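Local coordinates for xyloglucan-specific endo-beta-1,4-glucanase GH12 (Aspergillus niveus, PDB 4NPR), which probably hydrolyses internal beta-1,4-glucosidic linkages of xyloglucan with retention of the anomeric configuration, as a beta-jelly-roll glycosidase of family 12, at residues N116-D120 and A145-A149; S106-Y112 and F233-S239. All coordinates share one frame; numbering follows the deposited sequence.

Contact 1: residues N116-D120 and A145-A149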
ATOM      1  N   ASN A 116       2.262   5.336  20.559  1.00 22.93           N
ATOM      2  CA  ASN A 116       3.209   6.131  19.761  1.00 23.64           C
ATOM      3  C   ASN A 116       3.415   5.649  18.332  1.00 21.40           C
ATOM      4  O   ASN A 116       4.539   5.431  17.893  1.00 22.68           O
ATOM      5  CB  ASN A 116       4.566   6.233  20.480  1.00 25.26           C
ATOM      6  CG  ASN A 116       4.411   6.589  21.953  1.00 29.06           C
ATOM      7  OD1 ASN A 116       3.740   7.566  22.318  1.00 30.88           O
ATOM      8  ND2 ASN A 116       5.018   5.777  22.824  1.00 29.98           N
ATOM      9  N   ILE A 117       2.334   5.508  17.593  1.00 20.48           N
ATOM     10  CA  ILE A 117       2.400   4.932  16.232  1.00 20.50           C
ATOM     11  C   ILE A 117       2.892   5.898  15.146  1.00 18.98           C
ATOM     12  O   ILE A 117       2.397   7.014  15.046  1.00 19.98           O
ATOM     13  CB  ILE A 117       1.041   4.340  15.814  1.00 21.67           C
ATOM     14  CG1 ILE A 117       0.790   3.026  16.570  1.00 24.59           C
ATOM     15  CG2 ILE A 117       1.033   3.981  14.343  1.00 22.34           C
ATOM     16  CD1 ILE A 117      -0.667   2.590  16.632  1.00 25.88           C
ATOM     17  N   VAL A 118       3.870   5.453  14.351  1.00 16.31           N
ATOM     18  CA  VAL A 118       4.331   6.168  13.164  1.00 14.23           C
ATOM     19  C   VAL A 118       4.332   5.105  12.059  1.00 13.90           C
ATOM     20  O   VAL A 118       5.047   4.136  12.134  1.00 13.04           O
ATOM     21  CB  VAL A 118       5.759   6.757  13.355  1.00 13.56           C
ATOM     22  CG1 VAL A 118       6.195   7.603  12.148  1.00 12.55           C
ATOM     23  CG2 VAL A 118       5.851   7.557  14.641  1.00 12.95           C
ATOM     24  N   ALA A 119       3.487   5.290  11.055  1.00 14.38           N
ATOM     25  CA  ALA A 119       3.104   4.231  10.107  1.00 14.41           C
ATOM     26  C   ALA A 119       2.222   4.856   9.093  1.00 14.64           C
ATOM     27  O   ALA A 119       1.588   5.865   9.374  1.00 15.35           O
ATOM     28  CB  ALA A 119       2.318   3.134  10.799  1.00 14.57           C
ATOM     29  N   ASP A 120       2.210   4.280   7.908  1.00 15.36           N
ATOM     30  CA  ASP A 120       1.186   4.582   6.910  1.00 15.57           C
ATOM     31  C   ASP A 120       0.332   3.360   6.599  1.00 14.23           C
ATOM     32  O   ASP A 120       0.710   2.230   6.934  1.00 13.53           O
ATOM     33  CB  ASP A 120       1.772   5.201   5.613  1.00 16.63           C
ATOM     34  CG  ASP A 120       2.582   4.223   4.777  1.00 17.52           C
ATOM     35  OD1 ASP A 120       2.074   3.171   4.329  1.00 20.93           O
ATOM     36  OD2 ASP A 120       3.748   4.536   4.522  1.00 17.90           O
ATOM     37  N   ALA A 145      -1.928   8.433   7.461  1.00 15.45           N
ATOM     38  CA  ALA A 145      -0.592   8.955   7.783  1.00 15.69           C
ATOM     39  C   ALA A 145      -0.490   9.232   9.286  1.00 16.16           C
ATOM     40  O   ALA A 145      -0.732  10.337   9.757  1.00 15.09           O
ATOM     41  CB  ALA A 145      -0.308  10.211   6.992  1.00 15.71           C
ATOM     42  N   LEU A 146      -0.062   8.219  10.019  1.00 16.71           N
ATOM     43  CA  LEU A 146      -0.042   8.281  11.450  1.00 17.02           C
ATOM     44  C   LEU A 146       1.303   8.731  11.994  1.00 15.71           C
ATOM     45  O   LEU A 146       2.357   8.343  11.482  1.00 16.55           O
ATOM     46  CB  LEU A 146      -0.428   6.898  11.993  1.00 19.25           C
ATOM     47  CG  LEU A 146      -1.704   6.279  11.400  1.00 20.68           C
ATOM     48  CD1 LEU A 146      -2.058   5.074  12.242  1.00 23.50           C
ATOM     49  CD2 LEU A 146      -2.863   7.252  11.421  1.00 20.98           C
ATOM     50  N   GLY A 147       1.249   9.568  13.019  1.00 14.09           N
ATOM     51  CA  GLY A 147       2.404   9.958  13.818  1.00 13.34           C
ATOM     52  C   GLY A 147       3.627  10.561  13.159  1.00 13.20           C
ATOM     53  O   GLY A 147       4.724  10.539  13.737  1.00 12.24           O
ATOM     54  N   GLY A 148       3.463  11.101  11.959  1.00 13.69           N
ATOM     55  CA  GLY A 148       4.560  11.779  11.270  1.00 13.77           C
ATOM     56  C   GLY A 148       5.054  11.082  10.013  1.00 14.21           C
ATOM     57  O   GLY A 148       5.878  11.629   9.263  1.00 14.12           O
ATOM     58  N   ALA A 149       4.555   9.877   9.771  1.00 14.10           N
ATOM     59  CA  ALA A 149       4.968   9.113   8.612  1.00 13.86           C
ATOM     60  C   ALA A 149       4.954   9.990   7.352  1.00 14.50           C
ATOM     61  O   ALA A 149       3.964  10.674   7.068  1.00 15.37           O
ATOM     62  CB  ALA A 149       4.063   7.904   8.452  1.00 13.71           C
TER

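Contact 2: residues S106-Y112 and F233-S239. With SO4 (sulfate ion), chain C.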
ATOM      1  N   SER A 106     -12.151  -1.315  -5.472  1.00 15.00           N
ATOM      2  CA  SER A 106     -11.600  -1.837  -4.195  1.00 14.64           C
ATOM      3  C   SER A 106     -12.421  -1.373  -3.005  1.00 14.52           C
ATOM      4  O   SER A 106     -12.864  -0.234  -2.981  1.00 14.85           O
ATOM      5  CB  SER A 106     -10.155  -1.342  -3.989  1.00 14.95           C
ATOM      6  OG  SER A 106      -9.538  -1.899  -2.821  1.00 15.13           O
ATOM      7  N   THR A 107     -12.562  -2.212  -1.988  1.00 14.18           N
ATOM      8  CA  THR A 107     -13.181  -1.778  -0.745  1.00 14.55           C
ATOM      9  C   THR A 107     -12.297  -2.199   0.417  1.00 14.10           C
ATOM     10  O   THR A 107     -11.839  -3.328   0.456  1.00 13.72           O
ATOM     11  CB  THR A 107     -14.615  -2.379  -0.575  1.00 15.58           C
ATOM     12  OG1 THR A 107     -15.496  -1.896  -1.618  1.00 15.99           O
ATOM     13  CG2 THR A 107     -15.218  -2.025   0.840  1.00 15.65           C
ATOM     14  N   TRP A 108     -12.099  -1.298   1.380  1.00 13.49           N
ATOM     15  CA  TRP A 108     -11.133  -1.507   2.432  1.00 12.97           C
ATOM     16  C   TRP A 108     -11.673  -0.855   3.673  1.00 13.18           C
ATOM     17  O   TRP A 108     -12.068   0.287   3.640  1.00 12.61           O
ATOM     18  CB  TRP A 108      -9.784  -0.853   2.068  1.00 12.69           C
ATOM     19  CG  TRP A 108      -8.564  -1.304   2.838  1.00 12.40           C
ATOM     20  CD1 TRP A 108      -8.492  -2.304   3.779  1.00 12.80           C
ATOM     21  CD2 TRP A 108      -7.217  -0.845   2.651  1.00 11.96           C
ATOM     22  NE1 TRP A 108      -7.194  -2.446   4.223  1.00 12.63           N
ATOM     23  CE2 TRP A 108      -6.394  -1.579   3.525  1.00 12.02           C
ATOM     24  CE3 TRP A 108      -6.633   0.104   1.821  1.00 12.10           C
ATOM     25  CZ2 TRP A 108      -5.037  -1.375   3.607  1.00 11.89           C
ATOM     26  CZ3 TRP A 108      -5.277   0.309   1.894  1.00 12.00           C
ATOM     27  CH2 TRP A 108      -4.490  -0.431   2.783  1.00 12.15           C
ATOM     28  N   LYS A 109     -11.674  -1.616   4.759  1.00 13.66           N
ATOM     29  CA  LYS A 109     -11.934  -1.125   6.065  1.00 14.50           C
ATOM     30  C   LYS A 109     -10.781  -1.560   6.982  1.00 14.84           C
ATOM     31  O   LYS A 109     -10.443  -2.766   7.050  1.00 16.27           O
ATOM     32  CB  LYS A 109     -13.250  -1.741   6.558  1.00 16.00           C
ATOM     33  CG  LYS A 109     -13.524  -1.541   8.052  1.00 17.31           C
ATOM     34  CD  LYS A 109     -13.549  -0.043   8.345  1.00 18.62           C
ATOM     35  CE  LYS A 109     -14.185   0.255   9.683  1.00 19.84           C
ATOM     36  NZ  LYS A 109     -13.185   0.034  10.745  1.00 19.28           N
ATOM     37  N   TRP A 110     -10.188  -0.619   7.706  1.00 14.41           N
ATOM     38  CA  TRP A 110      -9.085  -0.927   8.636  1.00 13.91           C
ATOM     39  C   TRP A 110      -9.164  -0.137   9.911  1.00 13.88           C
ATOM     40  O   TRP A 110      -9.884   0.861  10.014  1.00 13.21           O
ATOM     41  CB  TRP A 110      -7.714  -0.668   8.011  1.00 13.98           C
ATOM     42  CG  TRP A 110      -7.501   0.749   7.534  1.00 13.37           C
ATOM     43  CD1 TRP A 110      -7.804   1.217   6.334  1.00 13.10           C
ATOM     44  CD2 TRP A 110      -6.963   1.870   8.285  1.00 13.20           C
ATOM     45  NE1 TRP A 110      -7.510   2.578   6.253  1.00 13.87           N
ATOM     46  CE2 TRP A 110      -6.993   2.994   7.441  1.00 12.88           C
ATOM     47  CE3 TRP A 110      -6.485   2.032   9.585  1.00 13.18           C
ATOM     48  CZ2 TRP A 110      -6.508   4.238   7.821  1.00 12.97           C
ATOM     49  CZ3 TRP A 110      -6.028   3.319   9.980  1.00 12.79           C
ATOM     50  CH2 TRP A 110      -6.053   4.388   9.101  1.00 12.53           C
ATOM     51  N   ASN A 111      -8.373  -0.605  10.865  1.00 15.50           N
ATOM     52  CA  ASN A 111      -8.211   0.026  12.173  1.00 16.92           C
ATOM     53  C   ASN A 111      -6.789  -0.135  12.755  1.00 16.07           C
ATOM     54  O   ASN A 111      -6.162  -1.149  12.585  1.00 14.23           O
ATOM     55  CB  ASN A 111      -9.234  -0.557  13.155  1.00 18.44           C
ATOM     56  CG  ASN A 111      -9.265   0.214  14.438  1.00 21.48           C
ATOM     57  OD1 ASN A 111      -9.618   1.414  14.422  1.00 26.29           O
ATOM     58  ND2 ASN A 111      -8.798  -0.404  15.550  1.00 21.46           N
ATOM     59  N   TYR A 112      -6.303   0.881  13.464  1.00 17.00           N
ATOM     60  CA  TYR A 112      -5.024   0.794  14.143  1.00 16.87           C
ATOM     61  C   TYR A 112      -5.232   0.970  15.619  1.00 17.88           C
ATOM     62  O   TYR A 112      -6.023   1.811  16.028  1.00 17.93           O
ATOM     63  CB  TYR A 112      -4.022   1.872  13.643  1.00 16.53           C
ATOM     64  CG  TYR A 112      -2.784   1.290  12.937  1.00 15.81           C
ATOM     65  CD1 TYR A 112      -1.935   0.423  13.587  1.00 14.79           C
ATOM     66  CD2 TYR A 112      -2.485   1.621  11.636  1.00 16.10           C
ATOM     67  CE1 TYR A 112      -0.820  -0.092  12.970  1.00 14.88           C
ATOM     68  CE2 TYR A 112      -1.357   1.117  10.996  1.00 16.11           C
ATOM     69  CZ  TYR A 112      -0.526   0.239  11.667  1.00 15.51           C
ATOM     70  OH  TYR A 112       0.573  -0.301  11.029  1.00 14.44           O
ATOM     71  N   PHE A 233      -2.774  -3.654  13.508  1.00 13.10           N
ATOM     72  CA  PHE A 233      -3.431  -3.179  12.313  1.00 12.16           C
ATOM     73  C   PHE A 233      -4.388  -4.301  11.878  1.00 11.76           C
ATOM     74  O   PHE A 233      -3.968  -5.409  11.595  1.00 11.28           O
ATOM     75  CB  PHE A 233      -2.403  -2.869  11.237  1.00 11.70           C
ATOM     76  CG  PHE A 233      -3.002  -2.545   9.903  1.00 11.97           C
ATOM     77  CD1 PHE A 233      -3.749  -1.384   9.726  1.00 11.84           C
ATOM     78  CD2 PHE A 233      -2.825  -3.392   8.823  1.00 12.29           C
ATOM     79  CE1 PHE A 233      -4.292  -1.078   8.512  1.00 11.83           C
ATOM     80  CE2 PHE A 233      -3.348  -3.067   7.578  1.00 12.08           C
ATOM     81  CZ  PHE A 233      -4.072  -1.915   7.427  1.00 12.14           C
ATOM     82  N   THR A 234      -5.668  -3.965  11.856  1.00 11.68           N
ATOM     83  CA  THR A 234      -6.776  -4.867  11.708  1.00 11.82           C
ATOM     84  C   THR A 234      -7.439  -4.458  10.417  1.00 11.84           C
ATOM     85  O   THR A 234      -7.962  -3.350  10.293  1.00 11.07           O
ATOM     86  CB  THR A 234      -7.804  -4.666  12.855  1.00 12.10           C
ATOM     87  OG1 THR A 234      -7.156  -4.850  14.113  1.00 13.99           O
ATOM     88  CG2 THR A 234      -8.938  -5.639  12.780  1.00 11.90           C
ATOM     89  N   VAL A 235      -7.404  -5.362   9.456  1.00 12.35           N
ATOM     90  CA  VAL A 235      -8.127  -5.210   8.197  1.00 13.07           C
ATOM     91  C   VAL A 235      -9.369  -6.080   8.268  1.00 13.67           C
ATOM     92  O   VAL A 235      -9.273  -7.275   8.160  1.00 14.28           O
ATOM     93  CB  VAL A 235      -7.237  -5.638   7.025  1.00 12.62           C
ATOM     94  CG1 VAL A 235      -8.019  -5.728   5.737  1.00 12.98           C
ATOM     95  CG2 VAL A 235      -6.066  -4.681   6.911  1.00 12.61           C
ATOM     96  N   SER A 236     -10.536  -5.494   8.466  1.00 14.87           N
ATOM     97  CA  SER A 236     -11.694  -6.319   8.745  1.00 15.86           C
ATOM     98  C   SER A 236     -12.405  -6.704   7.437  1.00 16.94           C
ATOM     99  O   SER A 236     -13.195  -7.645   7.406  1.00 18.49           O
ATOM    100  CB  SER A 236     -12.581  -5.696   9.846  1.00 15.74           C
ATOM    101  OG  SER A 236     -13.048  -4.449   9.460  1.00 17.23           O
ATOM    102  N   ASP A 237     -12.082  -5.996   6.356  1.00 17.18           N
ATOM    103  CA  ASP A 237     -12.318  -6.470   5.014  1.00 17.72           C
ATOM    104  C   ASP A 237     -11.551  -5.656   3.954  1.00 15.17           C
ATOM    105  O   ASP A 237     -11.390  -4.441   4.060  1.00 14.77           O
ATOM    106  CB  ASP A 237     -13.810  -6.528   4.704  1.00 21.03           C
ATOM    107  CG  ASP A 237     -14.410  -5.190   4.591  1.00 24.66           C
ATOM    108  OD1 ASP A 237     -14.562  -4.548   5.658  1.00 26.69           O
ATOM    109  OD2 ASP A 237     -14.711  -4.770   3.435  1.00 29.76           O
ATOM    110  N   TYR A 238     -11.043  -6.367   2.968  1.00 13.28           N
ATOM    111  CA  TYR A 238     -10.291  -5.793   1.886  1.00 12.57           C
ATOM    112  C   TYR A 238     -10.632  -6.599   0.639  1.00 12.59           C
ATOM    113  O   TYR A 238     -10.659  -7.831   0.682  1.00 12.87           O
ATOM    114  CB  TYR A 238      -8.755  -5.829   2.129  1.00 12.32           C
ATOM    115  CG  TYR A 238      -7.969  -5.368   0.898  1.00 11.71           C
ATOM    116  CD1 TYR A 238      -7.895  -4.021   0.559  1.00 11.92           C
ATOM    117  CD2 TYR A 238      -7.393  -6.280   0.037  1.00 11.54           C
ATOM    118  CE1 TYR A 238      -7.253  -3.581  -0.599  1.00 11.64           C
ATOM    119  CE2 TYR A 238      -6.742  -5.872  -1.115  1.00 11.61           C
ATOM    120  CZ  TYR A 238      -6.651  -4.520  -1.432  1.00 11.57           C
ATOM    121  OH  TYR A 238      -5.975  -4.119  -2.567  1.00 10.93           O
ATOM    122  N   SER A 239     -10.933  -5.907  -0.454  1.00 12.33           N
ATOM    123  CA  SER A 239     -11.035  -6.545  -1.757  1.00 12.03           C
ATOM    124  C   SER A 239     -10.549  -5.596  -2.813  1.00 12.27           C
ATOM    125  O   SER A 239     -10.540  -4.382  -2.612  1.00 11.07           O
ATOM    126  CB  SER A 239     -12.461  -6.973  -2.116  1.00 11.47           C
ATOM    127  OG  SER A 239     -13.361  -5.933  -1.923  1.00 10.67           O
TER
HETATM  128  S   SO4 C 301     -16.677  -6.379  -1.057  1.00 53.97           S
HETATM  129  O1  SO4 C 301     -16.765  -4.899  -0.947  1.00 57.33           O
HETATM  130  O2  SO4 C 301     -15.473  -6.797  -0.290  1.00 49.40           O
HETATM  131  O3  SO4 C 301     -17.913  -6.962  -0.460  1.00 56.22           O
HETATM  132  O4  SO4 C 301     -16.558  -6.809  -2.489  1.00 48.79           O

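Contact 1: residues N116-D120 and A145-A149
Ala119 and Leu146 form an antiparallel hydrogen-bonded pair, and Asp120 and Ala145 follow it as a non-hydrogen-bonded pair. Leu146 N donates to Ala119 O at 2.9 Å, nearly in line with the carbonyl bond. The return bond, from Ala119 N to Leu146 O, is longer, 3.3 Å, and its donor stands 41° out of the carbonyl plane. Beyond this pair the chain leaves the ladder in a type I' turn from Leu146 to Ala149, whose closing bond brings Ala149 N onto the other face of the Leu146 carbonyl, so two amides grip that oxygen. Gly147, with positive phi, brings its CA to 3.2 Å from Ile117 O in a CA-H...O contact.

The apolar side chains divide between two sites. Ile117 and Leu146 lie side by side and point the same way, CG2 of Ile117 meeting CD1 of Leu146 at 3.9 Å. With its CG1 anti to the backbone N (chi1 -175°), Val118 spreads both methyls against the turn: CG2 comes to 3.3 Å from Gly147 O, and CG1 faces Ala149 N. Ala149 CB turns back toward the strand and rests 3.3 Å from Ala119 O.

The segments belong to the hairpin of strands 117-128 and 137-146, at the end remote from its connecting loop. Strand 215-226 flanks 117-128 on its other edge, pairing with Val118 and Asp120 and laying Phe226 against Val118 and Ala149, while strand 105-113 of the other sheet covers the face that carries Ala119 and Leu146.

Contact 2: residues S106-Y112 and F233-S239
Ser106 and Thr107 both donate to the carbonyl oxygen of Ser239: Ser106 OG reaches Ser239 O at 2.7 Å in the carbonyl plane, and Thr107 N comes from above that plane. Ser239 N returns the bond to Thr107 O. Further along, Lys109 N donates to Asp237 O at 2.9 Å, almost straight (166° at the hydrogen), but Lys109 O receives Ser236 N instead of Asp237 N. This one-residue slip is a beta bulge, after which the Asn111-Thr234 pair closes with two bonds, Asn111 N to Thr234 O being 2.8 Å.

These antiparallel strands, 105-113 and 231-240, are neighbours in one sheet of the GH12 beta-jelly roll, and their aromatic side chains lie on the face turned to the other sheet. Tyr238 presents its edge to the face of Trp108, planes at 73°, with Tyr238 CD1 3.6 Å from Trp108 CG. Val235 CG2 meets the Trp108 ring at its edge. Tyr112, Trp110 and Phe233 cluster: Phe233 CB sits over the Tyr112 face, 3.6 Å from Tyr112 CE1. Trp110 CB touches Phe233 CE1 at 3.5 Å, while chi1 58° sets CG between backbone N and carbonyl carbon and the end of the indole leads away from 233-239.

Several polar ends look beyond the pair. Ser106 OG also bonds Tyr123 OH, Tyr112 OH bonds Thr223 OG1 and Trp74 NE1, and Trp110 NE1 reaches Thr190 O weakly. On the other face, Thr107 OG1 bonds Ser194 OG, and Ser239 OG donates at 2.8 Å to O2 of a sulfate ion, probably from the crystallisation liquor, which Thr67 OG1 also binds.

In the fold
Contact 1 joins the two strands of a hairpin in the larger sheet, whereas contact 2 joins strands distant in sequence in the smaller one. Their centres are about 17 Å apart, yet they meet at Tyr112: its ring packs on Leu146 (Tyr112 CD2 to Leu146 CD1 3.5 Å), Ile117 and Ala119, so the last residue of 106-112 spans the interface between the sheets. Both are partly buried, but contact 1 relies on two backbone bonds and aliphatic side chains beside an exposed turn. Contact 2 has a longer ladder, a largely buried aromatic face between the sheets and a polar outer face. Strand 105-113 leads directly into 117-128, linking the two sheets.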